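Local coordinates for protein Na Glutathione S-transferase 2 (Necator americanus, PDB 2ON5) that binds glutathione and, as a glutathione S-transferase of a human hookworm, probably catalyses its conjugation to electrophilic compounds, at residues A66-L71 against V153-L158; R103-V108 against A168-S173. All coordinates share one frame; numbering follows the deposited sequence.

Contact 1 of 2, residues A66-L71 against V153-L158; sequences AIARYL and VTYADL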
# COMPACT_ATOMS: atom_id res chain seq x y z
N ALA A 66 5.28 -4.64 -1.59
CA ALA A 66 6.49 -4.31 -2.35
C ALA A 66 7.14 -5.61 -2.84
O ALA A 66 7.59 -5.72 -3.99
CB ALA A 66 7.46 -3.50 -1.52
N ILE A 67 7.17 -6.61 -1.97
CA ILE A 67 7.71 -7.92 -2.34
C ILE A 67 6.85 -8.59 -3.41
O ILE A 67 7.39 -9.11 -4.39
CB ILE A 67 7.80 -8.86 -1.09
CG1 ILE A 67 8.82 -8.30 -0.10
CG2 ILE A 67 8.21 -10.30 -1.56
CD1 ILE A 67 8.65 -8.86 1.37
N ALA A 68 5.53 -8.60 -3.23
CA ALA A 68 4.66 -9.25 -4.20
C ALA A 68 4.82 -8.62 -5.59
O ALA A 68 4.91 -9.34 -6.59
CB ALA A 68 3.16 -9.18 -3.77
N ARG A 69 4.86 -7.29 -5.64
CA ARG A 69 4.93 -6.56 -6.93
C ARG A 69 6.28 -6.82 -7.61
O ARG A 69 6.34 -7.08 -8.81
CB ARG A 69 4.76 -5.06 -6.74
CG ARG A 69 4.75 -4.21 -8.07
CD ARG A 69 4.48 -2.71 -7.80
NE ARG A 69 3.24 -2.58 -7.03
CZ ARG A 69 3.16 -2.34 -5.73
NH1 ARG A 69 4.24 -2.10 -5.00
NH2 ARG A 69 1.97 -2.34 -5.15
N TYR A 70 7.35 -6.73 -6.83
CA TYR A 70 8.71 -6.99 -7.33
C TYR A 70 8.84 -8.36 -8.05
O TYR A 70 9.32 -8.46 -9.19
CB TYR A 70 9.73 -6.88 -6.19
CG TYR A 70 11.14 -7.26 -6.63
CD1 TYR A 70 11.83 -6.44 -7.53
CD2 TYR A 70 11.75 -8.44 -6.20
CE1 TYR A 70 13.10 -6.76 -7.97
CE2 TYR A 70 13.05 -8.79 -6.62
CZ TYR A 70 13.70 -7.95 -7.53
OH TYR A 70 14.97 -8.26 -7.99
N LEU A 71 8.43 -9.42 -7.36
CA LEU A 71 8.40 -10.77 -7.95
C LEU A 71 7.38 -10.92 -9.08
O LEU A 71 7.65 -11.60 -10.08
CB LEU A 71 8.18 -11.85 -6.88
CG LEU A 71 9.19 -11.85 -5.73
CD1 LEU A 71 8.67 -12.65 -4.55
CD2 LEU A 71 10.62 -12.27 -6.18
N VAL A 153 -4.02 -14.17 -14.66
CA VAL A 153 -3.86 -14.07 -13.20
C VAL A 153 -2.80 -13.04 -12.81
O VAL A 153 -1.74 -12.95 -13.44
CB VAL A 153 -3.58 -15.46 -12.52
CG1 VAL A 153 -2.17 -16.01 -12.87
CG2 VAL A 153 -3.79 -15.38 -10.99
N THR A 154 -3.10 -12.24 -11.78
CA THR A 154 -2.15 -11.29 -11.24
C THR A 154 -2.04 -11.44 -9.72
O THR A 154 -2.84 -12.16 -9.10
CB THR A 154 -2.51 -9.80 -11.55
OG1 THR A 154 -3.67 -9.44 -10.82
CG2 THR A 154 -2.67 -9.58 -13.04
N TYR A 155 -1.09 -10.75 -9.11
CA TYR A 155 -0.96 -10.88 -7.64
C TYR A 155 -2.20 -10.37 -6.89
O TYR A 155 -2.46 -10.79 -5.75
CB TYR A 155 0.36 -10.28 -7.12
CG TYR A 155 0.40 -8.78 -7.07
CD1 TYR A 155 -0.02 -8.11 -5.93
CD2 TYR A 155 0.85 -8.01 -8.16
CE1 TYR A 155 -0.01 -6.72 -5.85
CE2 TYR A 155 0.87 -6.60 -8.09
CZ TYR A 155 0.43 -5.97 -6.93
OH TYR A 155 0.42 -4.60 -6.81
N ALA A 156 -2.97 -9.48 -7.52
CA ALA A 156 -4.20 -9.04 -6.88
C ALA A 156 -5.20 -10.23 -6.78
O ALA A 156 -5.89 -10.37 -5.77
CB ALA A 156 -4.81 -7.84 -7.62
N ASP A 157 -5.28 -11.05 -7.84
CA ASP A 157 -6.09 -12.28 -7.81
C ASP A 157 -5.66 -13.21 -6.66
O ASP A 157 -6.50 -13.76 -5.93
CB ASP A 157 -6.02 -13.02 -9.13
CG ASP A 157 -6.61 -12.22 -10.28
OD1 ASP A 157 -5.84 -11.92 -11.22
OD2 ASP A 157 -7.81 -11.85 -10.18
N LEU A 158 -4.36 -13.34 -6.50
CA LEU A 158 -3.82 -14.27 -5.53
C LEU A 158 -4.19 -13.79 -4.15
O LEU A 158 -4.63 -14.58 -3.32
CB LEU A 158 -2.29 -14.42 -5.68
CG LEU A 158 -1.76 -14.97 -7.02
CD1 LEU A 158 -0.21 -14.98 -7.12
CD2 LEU A 158 -2.30 -16.38 -7.29
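Tyr155 reaches from the start of helix 155-168 to Ala68 and Arg69 on helix 64-75, joining the helical domain of a glutathione S-transferase to its thioredoxin-like N-terminal domain. The apolar part is small: Ala68 CB lies 4.0 Å from Tyr155 CD1, approaching the ring obliquely, and one ring face looks onto Arg69 CA. A methyl group suits position 68, since it lets the backbones approach to 6.8 Å between Ala68 CA and Tyr155 CA.

The polar part is centred on the phenol. Arg69 NH2 gives Tyr155 OH a weak, bent hydrogen bond of 3.2 Å; a bend in the arginine chain at chi3 (-54°) brings the guanidinium there, turned 80° from the ring plane. Stronger partners lie outside: Asp89 accepts a salt bridge from Arg69 NE and shares a hydrogen bond with Tyr155 OH, while Arg69 NH1 pairs with Asp89 of the second subunit. This buried arginine is therefore probably charge-balanced by both chains.

Thr154 and Asp157 form a capping box where the tyrosine's helix begins. Thr154 OG1 accepts a weak bond from Ala156 N, and Thr154 N donates to Asp157 OD1 at 2.8 Å, received on that oxygen's anti lone pair.

Contact 2 of 2, residues R103-V108 against A168-S173; sequences RPYLRV and AAKFPS. With EDO (1,2-ethanediol), chain L.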
# COMPACT_ATOMS: atom_id res chain seq x y z
N ARG A 103 -8.49 -5.99 10.51
CA ARG A 103 -7.33 -6.35 11.34
C ARG A 103 -7.66 -6.94 12.74
O ARG A 103 -7.03 -7.91 13.16
CB ARG A 103 -6.33 -5.20 11.49
CG ARG A 103 -5.08 -5.61 12.27
CD ARG A 103 -4.11 -4.43 12.58
NE ARG A 103 -4.05 -3.41 11.54
CZ ARG A 103 -3.32 -3.48 10.43
NH1 ARG A 103 -2.58 -4.56 10.16
NH2 ARG A 103 -3.33 -2.46 9.57
N PRO A 104 -8.64 -6.35 13.46
CA PRO A 104 -9.03 -6.94 14.77
C PRO A 104 -9.46 -8.40 14.67
O PRO A 104 -9.16 -9.21 15.57
CB PRO A 104 -10.20 -6.04 15.22
CG PRO A 104 -9.94 -4.74 14.54
CD PRO A 104 -9.40 -5.12 13.19
N TYR A 105 -10.17 -8.75 13.59
CA TYR A 105 -10.57 -10.14 13.35
C TYR A 105 -9.35 -11.03 13.07
O TYR A 105 -9.19 -12.13 13.64
CB TYR A 105 -11.60 -10.20 12.19
CG TYR A 105 -11.87 -11.60 11.73
CD1 TYR A 105 -12.83 -12.38 12.37
CD2 TYR A 105 -11.13 -12.16 10.68
CE1 TYR A 105 -13.05 -13.70 11.98
CE2 TYR A 105 -11.34 -13.48 10.27
CZ TYR A 105 -12.32 -14.24 10.93
OH TYR A 105 -12.56 -15.54 10.56
N LEU A 106 -8.48 -10.57 12.18
CA LEU A 106 -7.32 -11.35 11.78
C LEU A 106 -6.37 -11.61 12.97
O LEU A 106 -5.84 -12.71 13.13
CB LEU A 106 -6.59 -10.67 10.61
CG LEU A 106 -7.46 -10.45 9.38
CD1 LEU A 106 -6.82 -9.44 8.38
CD2 LEU A 106 -7.77 -11.80 8.70
N ARG A 107 -6.17 -10.60 13.81
CA ARG A 107 -5.32 -10.76 15.00
C ARG A 107 -5.88 -11.83 15.98
O ARG A 107 -5.14 -12.64 16.53
CB ARG A 107 -5.13 -9.42 15.69
CG ARG A 107 -4.16 -8.49 14.92
CD ARG A 107 -4.09 -7.09 15.50
NE ARG A 107 -3.67 -7.13 16.91
CZ ARG A 107 -2.41 -7.19 17.33
NH1 ARG A 107 -1.40 -7.21 16.46
NH2 ARG A 107 -2.16 -7.25 18.63
N VAL A 108 -7.20 -11.82 16.15
CA VAL A 108 -7.86 -12.83 16.97
C VAL A 108 -7.69 -14.24 16.39
O VAL A 108 -7.21 -15.12 17.10
CB VAL A 108 -9.34 -12.46 17.24
CG1 VAL A 108 -10.09 -13.67 17.85
CG2 VAL A 108 -9.40 -11.25 18.18
N ALA A 168 -13.28 -18.64 4.36
CA ALA A 168 -14.41 -19.52 4.06
C ALA A 168 -14.21 -20.92 4.66
O ALA A 168 -15.19 -21.63 4.95
CB ALA A 168 -14.67 -19.62 2.57
N ALA A 169 -12.95 -21.29 4.88
CA ALA A 169 -12.62 -22.56 5.57
C ALA A 169 -13.26 -22.66 6.96
O ALA A 169 -13.70 -23.73 7.39
CB ALA A 169 -11.11 -22.77 5.64
N LYS A 170 -13.34 -21.52 7.65
CA LYS A 170 -13.93 -21.41 8.98
C LYS A 170 -15.39 -20.90 8.90
O LYS A 170 -16.30 -21.48 9.54
CB LYS A 170 -13.05 -20.46 9.81
CG LYS A 170 -13.29 -20.46 11.32
CD LYS A 170 -12.32 -19.47 12.00
CE LYS A 170 -12.47 -19.44 13.53
NZ LYS A 170 -12.05 -20.75 14.14
N PHE A 171 -15.61 -19.84 8.13
CA PHE A 171 -16.92 -19.18 8.03
C PHE A 171 -17.36 -19.09 6.55
O PHE A 171 -17.17 -18.05 5.89
CB PHE A 171 -16.91 -17.78 8.70
CG PHE A 171 -16.54 -17.80 10.16
CD1 PHE A 171 -15.34 -17.25 10.60
CD2 PHE A 171 -17.39 -18.38 11.11
CE1 PHE A 171 -14.99 -17.27 11.97
CE2 PHE A 171 -17.06 -18.40 12.48
CZ PHE A 171 -15.86 -17.86 12.90
N PRO A 172 -17.92 -20.18 6.01
CA PRO A 172 -18.33 -20.26 4.59
C PRO A 172 -19.34 -19.23 4.12
O PRO A 172 -19.47 -19.01 2.91
CB PRO A 172 -18.90 -21.68 4.45
CG PRO A 172 -19.16 -22.13 5.81
CD PRO A 172 -18.12 -21.48 6.68
N SER A 173 -20.04 -18.59 5.05
CA SER A 173 -21.03 -17.59 4.69
C SER A 173 -20.41 -16.29 4.21
O SER A 173 -21.11 -15.37 3.80
CB SER A 173 -21.99 -17.32 5.85
OG SER A 173 -21.35 -16.61 6.90
C1 EDO L . -10.18 -18.15 8.94
O1 EDO L . -10.15 -16.83 9.52
C2 EDO L . -8.91 -18.96 9.14
O2 EDO L . -7.69 -18.19 8.96
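The phenol end of Tyr105, on helix 103-110, meets the ring of Phe171 in the loop that follows helix 155-168. No hydrogen bond links the two segments directly, and the contact is chiefly aromatic. Tyr105 OH lies at the edge of the phenylalanine ring, close to its plane, 3.3 Å from Phe171 CD1. In turn Phe171 CE1 stands at the edge of the tyrosine ring, 4.1 Å from Tyr105 CE1. The rings thus meet rim to rim, and the hydroxyl oxygen faces the weakly positive C-H border of its neighbour. Tyrosine suits this place because it is long enough to bridge backbones whose nearest CA atoms, those of Tyr105 and Phe171, are 12.3 Å apart. With CG anti to the backbone N (chi1 170°), its ring extends from the helix to the loop.

Lys170 adds aliphatic packing. Its CG sits 3.7 Å above the plane of the Phe171 ring, offset toward the rim, so this one methylene covers the rim of one face. Farther along, Lys170 CD comes within 4.2 Å of Tyr105 OH. A long, flexible chain with a charged end is apt here, as its CG can pack on the ring while the residue remains exposed.

The polar contact is with a bound 1,2-ethanediol, probably from the crystallisation liquor. Its O1 shares a hydrogen bond of 2.9 Å with Tyr105 OH, in which either may donate, and lies at the edge of the tyrosine ring. The diol is also hydrogen-bonded to Lys205 O near the C-terminus.

Phe171 stacks on Phe121 and Tyr105 packs on Leu120, both from helix 117-143. The arrangement is aromatic packing between a helix and an interhelical loop within the all-helical C-terminal domain of the glutathione S-transferase fold.

Overall arrangement
Contacts 1 and 2 lie on opposite sides of the chain's centre, their centres 22 Å apart and their nearest atoms about 12 Å apart, so they do not touch. Contact 1 is buried and joins the two domains beside the subunit interface; contact 2 is partly buried and lies within the helical domain. Helix 155-168 links them: its first turn serves contact 1, and its end leads into the loop of contact 2. Neither contains residues of the glutathione pocket. The side chain of Ala68 is about 9 Å from bound glutathione and that of Tyr105 about 13 Å. Contact 1 is thus the nearer, and Gln63 and Ser64, just before 66-71 in the chain, line the pocket.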